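Local coordinates for protein phospholipase C-beta (PLC-beta) (PDB 3QR0) that is a multidomain phospholipase C of the beta class, built from PH, EF-hand, TIM-barrel and C2 domains, with a calcium ion bound in the barrel, at residues A[231-245]-A[293-306]. Sequence-based numbering, arbitrary orientation.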
# COMPACT_ATOMS: atom_id res chain seq x y z
N ILE A 231 29.98 3.90 6.00
CA ILE A 231 30.34 2.49 5.91
C ILE A 231 31.69 2.20 6.57
O ILE A 231 31.88 1.12 7.12
CB ILE A 231 30.34 1.99 4.43
CG1 ILE A 231 28.94 2.13 3.82
CG2 ILE A 231 30.77 0.54 4.35
CD1 ILE A 231 27.85 1.31 4.51
N GLU A 232 32.60 3.17 6.54
CA GLU A 232 33.92 3.02 7.16
C GLU A 232 33.81 2.75 8.66
O GLU A 232 34.37 1.77 9.17
CB GLU A 232 34.78 4.27 6.91
CG GLU A 232 36.23 4.17 7.40
CD GLU A 232 37.03 3.10 6.68
OE1 GLU A 232 37.02 3.08 5.42
OE2 GLU A 232 37.67 2.27 7.36
N GLY A 233 33.10 3.63 9.37
CA GLY A 233 32.87 3.45 10.80
C GLY A 233 32.11 2.17 11.11
O GLY A 233 32.41 1.48 12.09
N ILE A 234 31.13 1.83 10.28
CA ILE A 234 30.35 0.60 10.48
C ILE A 234 31.21 -0.64 10.24
O ILE A 234 31.12 -1.62 10.99
CB ILE A 234 29.10 0.58 9.57
CG1 ILE A 234 28.10 1.65 10.02
CG2 ILE A 234 28.44 -0.80 9.59
CD1 ILE A 234 26.98 1.91 9.01
N PHE A 235 32.04 -0.60 9.21
CA PHE A 235 32.98 -1.68 8.93
C PHE A 235 33.95 -1.90 10.10
O PHE A 235 34.19 -3.03 10.51
CB PHE A 235 33.74 -1.40 7.63
CG PHE A 235 34.62 -2.52 7.19
CD1 PHE A 235 34.06 -3.68 6.66
CD2 PHE A 235 36.00 -2.44 7.31
CE1 PHE A 235 34.86 -4.73 6.24
CE2 PHE A 235 36.81 -3.48 6.89
CZ PHE A 235 36.23 -4.63 6.36
N LYS A 236 34.50 -0.81 10.63
CA LYS A 236 35.39 -0.86 11.79
C LYS A 236 34.69 -1.51 13.00
O LYS A 236 35.28 -2.35 13.68
CB LYS A 236 35.85 0.56 12.16
CG LYS A 236 36.82 0.63 13.34
CD LYS A 236 37.34 2.05 13.52
CE LYS A 236 38.37 2.14 14.64
NZ LYS A 236 37.76 1.91 15.98
N GLU A 237 33.44 -1.12 13.23
CA GLU A 237 32.60 -1.67 14.29
C GLU A 237 32.42 -3.19 14.15
O GLU A 237 32.69 -3.93 15.10
CB GLU A 237 31.23 -0.96 14.26
CG GLU A 237 30.20 -1.42 15.30
CD GLU A 237 28.81 -0.83 15.04
OE1 GLU A 237 28.34 -0.85 13.89
OE2 GLU A 237 28.17 -0.34 16.00
N LEU A 238 31.97 -3.64 12.98
CA LEU A 238 31.66 -5.06 12.77
C LEU A 238 32.89 -5.96 12.68
O LEU A 238 32.82 -7.14 13.00
CB LEU A 238 30.79 -5.26 11.52
CG LEU A 238 29.45 -4.51 11.51
CD1 LEU A 238 28.61 -4.95 10.31
CD2 LEU A 238 28.69 -4.71 12.81
N SER A 239 34.01 -5.39 12.23
CA SER A 239 35.27 -6.13 12.14
C SER A 239 36.06 -6.11 13.45
O SER A 239 37.14 -6.71 13.53
CB SER A 239 36.15 -5.55 11.03
OG SER A 239 36.54 -4.22 11.33
N LYS A 240 35.55 -5.40 14.45
CA LYS A 240 36.24 -5.24 15.74
C LYS A 240 37.61 -4.58 15.56
O LYS A 240 38.51 -4.75 16.39
CB LYS A 240 36.37 -6.59 16.46
CG LYS A 240 35.07 -7.40 16.53
CD LYS A 240 34.32 -7.17 17.84
CE LYS A 240 32.97 -7.88 17.88
NZ LYS A 240 31.83 -6.96 17.61
N ASN A 241 37.76 -3.82 14.47
CA ASN A 241 39.02 -3.18 14.07
C ASN A 241 40.18 -4.18 13.82
O ASN A 241 41.35 -3.82 13.97
CB ASN A 241 39.43 -2.13 15.11
CG ASN A 241 40.43 -1.12 14.57
OD1 ASN A 241 40.42 -0.77 13.39
ND2 ASN A 241 41.32 -0.65 15.44
N LYS A 242 39.85 -5.40 13.42
CA LYS A 242 40.85 -6.47 13.27
C LYS A 242 41.23 -6.77 11.81
O LYS A 242 42.01 -7.68 11.54
CB LYS A 242 40.35 -7.76 13.93
CG LYS A 242 40.12 -7.63 15.43
CD LYS A 242 40.10 -9.00 16.10
CE LYS A 242 39.72 -8.89 17.57
NZ LYS A 242 40.13 -10.09 18.35
N GLY A 243 40.70 -5.98 10.88
CA GLY A 243 40.93 -6.20 9.45
C GLY A 243 39.60 -6.47 8.78
O GLY A 243 38.62 -5.81 9.07
N ASN A 244 39.57 -7.47 7.90
CA ASN A 244 38.32 -7.85 7.24
C ASN A 244 37.32 -8.49 8.21
O ASN A 244 37.69 -8.95 9.29
CB ASN A 244 38.60 -8.78 6.06
CG ASN A 244 39.23 -8.06 4.87
OD1 ASN A 244 38.95 -6.89 4.62
ND2 ASN A 244 40.07 -8.77 4.14
N ILE A 245 36.05 -8.47 7.83
CA ILE A 245 35.01 -9.14 8.61
C ILE A 245 35.12 -10.63 8.32
O ILE A 245 34.93 -11.06 7.18
CB ILE A 245 33.60 -8.63 8.23
CG1 ILE A 245 33.45 -7.14 8.56
CG2 ILE A 245 32.52 -9.42 8.96
CD1 ILE A 245 32.15 -6.52 8.05
N LYS A 293 39.01 -13.26 -0.77
CA LYS A 293 39.68 -14.15 0.16
C LYS A 293 38.61 -14.92 0.93
O LYS A 293 37.62 -14.33 1.39
CB LYS A 293 40.53 -13.36 1.15
CG LYS A 293 41.65 -12.57 0.51
CD LYS A 293 42.18 -11.48 1.44
CE LYS A 293 43.12 -10.54 0.71
NZ LYS A 293 43.63 -9.47 1.61
N LYS A 294 38.81 -16.23 1.06
CA LYS A 294 37.84 -17.10 1.73
C LYS A 294 37.53 -16.61 3.14
O LYS A 294 38.43 -16.31 3.91
CB LYS A 294 38.40 -18.53 1.80
CG LYS A 294 37.36 -19.58 2.17
CD LYS A 294 37.95 -20.99 2.06
CE LYS A 294 36.86 -22.03 1.91
NZ LYS A 294 37.38 -23.42 1.94
N GLY A 295 36.24 -16.52 3.45
CA GLY A 295 35.79 -16.11 4.78
C GLY A 295 36.25 -14.72 5.20
O GLY A 295 36.46 -14.48 6.38
N GLN A 296 36.39 -13.82 4.23
CA GLN A 296 36.80 -12.45 4.52
C GLN A 296 35.96 -11.46 3.72
O GLN A 296 36.11 -11.36 2.50
CB GLN A 296 38.29 -12.25 4.21
CG GLN A 296 39.23 -12.97 5.18
CD GLN A 296 40.66 -12.43 5.13
OE1 GLN A 296 40.88 -11.23 5.07
NE2 GLN A 296 41.63 -13.34 5.16
N LEU A 297 35.09 -10.74 4.41
CA LEU A 297 34.20 -9.76 3.80
C LEU A 297 34.81 -8.37 3.90
O LEU A 297 35.13 -7.90 5.00
CB LEU A 297 32.82 -9.80 4.47
CG LEU A 297 31.72 -8.93 3.88
CD1 LEU A 297 31.37 -9.36 2.46
CD2 LEU A 297 30.47 -8.97 4.77
N THR A 298 34.96 -7.71 2.76
CA THR A 298 35.54 -6.37 2.67
C THR A 298 34.47 -5.29 2.87
O THR A 298 33.28 -5.59 2.93
CB THR A 298 36.21 -6.15 1.29
OG1 THR A 298 35.24 -6.30 0.25
CG2 THR A 298 37.34 -7.15 1.06
N LYS A 299 34.92 -4.05 2.98
CA LYS A 299 34.02 -2.89 3.12
C LYS A 299 32.99 -2.82 1.98
O LYS A 299 31.81 -2.57 2.22
CB LYS A 299 34.87 -1.62 3.15
CG LYS A 299 34.11 -0.34 3.44
CD LYS A 299 35.06 0.83 3.68
CE LYS A 299 35.90 1.16 2.45
NZ LYS A 299 36.69 2.41 2.62
N GLU A 300 33.46 -3.06 0.76
CA GLU A 300 32.59 -3.01 -0.42
C GLU A 300 31.65 -4.22 -0.45
O GLU A 300 30.51 -4.11 -0.90
CB GLU A 300 33.44 -2.95 -1.69
CG GLU A 300 34.20 -1.63 -1.90
CD GLU A 300 35.46 -1.48 -1.04
OE1 GLU A 300 35.99 -2.50 -0.53
OE2 GLU A 300 35.92 -0.33 -0.89
N GLY A 301 32.14 -5.37 0.02
CA GLY A 301 31.31 -6.56 0.18
C GLY A 301 30.20 -6.36 1.21
O GLY A 301 29.08 -6.84 1.01
N LEU A 302 30.52 -5.65 2.30
CA LEU A 302 29.52 -5.33 3.32
C LEU A 302 28.41 -4.44 2.77
O LEU A 302 27.23 -4.70 2.99
CB LEU A 302 30.17 -4.64 4.53
CG LEU A 302 29.23 -4.21 5.67
CD1 LEU A 302 28.52 -5.43 6.26
CD2 LEU A 302 29.99 -3.46 6.74
N LEU A 303 28.80 -3.38 2.07
CA LEU A 303 27.83 -2.47 1.46
C LEU A 303 26.93 -3.22 0.48
O LEU A 303 25.72 -2.99 0.43
CB LEU A 303 28.54 -1.30 0.76
CG LEU A 303 27.66 -0.22 0.13
CD1 LEU A 303 26.52 0.20 1.06
CD2 LEU A 303 28.51 0.98 -0.25
N TYR A 304 27.52 -4.13 -0.29
CA TYR A 304 26.76 -4.96 -1.23
C TYR A 304 25.70 -5.76 -0.47
O TYR A 304 24.52 -5.75 -0.83
CB TYR A 304 27.70 -5.89 -2.00
CG TYR A 304 27.04 -6.71 -3.09
CD1 TYR A 304 27.07 -6.30 -4.42
CD2 TYR A 304 26.39 -7.91 -2.79
CE1 TYR A 304 26.46 -7.06 -5.42
CE2 TYR A 304 25.78 -8.67 -3.78
CZ TYR A 304 25.82 -8.24 -5.09
OH TYR A 304 25.22 -9.00 -6.07
N PHE A 305 26.11 -6.45 0.59
CA PHE A 305 25.16 -7.20 1.43
C PHE A 305 24.04 -6.31 1.95
O PHE A 305 22.87 -6.67 1.89
CB PHE A 305 25.85 -7.83 2.64
CG PHE A 305 24.87 -8.21 3.73
CD1 PHE A 305 24.05 -9.32 3.58
CD2 PHE A 305 24.73 -7.43 4.87
CE1 PHE A 305 23.13 -9.66 4.56
CE2 PHE A 305 23.81 -7.77 5.85
CZ PHE A 305 23.02 -8.88 5.69
N LEU A 306 24.41 -5.15 2.48
CA LEU A 306 23.46 -4.27 3.14
C LEU A 306 22.36 -3.81 2.20
O LEU A 306 21.25 -3.53 2.63
CB LEU A 306 24.16 -3.06 3.75
CG LEU A 306 25.04 -3.31 4.98
CD1 LEU A 306 25.86 -2.06 5.28
CD2 LEU A 306 24.21 -3.72 6.19
O HOH W 1 41.84 -9.40 7.45
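Ile245 and Leu297 pair their backbones as an antiparallel hydrogen-bonded pair: Leu297 N gives a nearly straight bond to Ile245 O (2.8 Å, 178° at the hydrogen), and Ile245 N returns one to Leu297 O. Beside this bridge the Asn244 amide donates through ND2 to Gln296 OE1 at 2.8 Å. The acceptor lies close to the Asn244 amide plane, although the two amides are clearly twisted against each other; a water held by Asn244 N and Gln296 OE1 closes the link a second way.

Phe235 lays one ring face over the start of helix 299-306. Lys299 CB sits 4.2 Å from the ring centroid, a CH-pi contact only 12° off the normal, while Leu297 O meets the ring edge in plane. The Lys299 chain leaves its backbone extended and turns at chi3, so that its aliphatic part runs past Ile231 CG2 and NZ reaches Glu232 OE1, a 2.9 Å salt bridge on the outer side.

The apolar contacts lie deeper. Leu302 CD2 touches Ile234, Phe235 and Ile245, its CD1 meets Leu238 CD1, and Ile231 CD1 reaches Leu303 and, tip to tip, Leu306.

Thr298 N-caps its helix, OG1 accepting from Gly301 N at 3.2 Å and also hydrogen-bonded to Glu284. The axes of segments 231-238 and 299-306 come within 10.1 Å, at 100° between their directions. Helix 231-238 enters the first helix-loop-helix and helix 299-306 leaves the second, while Ile245 and Leu297 bridge the two loops, consistent with a paired EF-hand-like lobe.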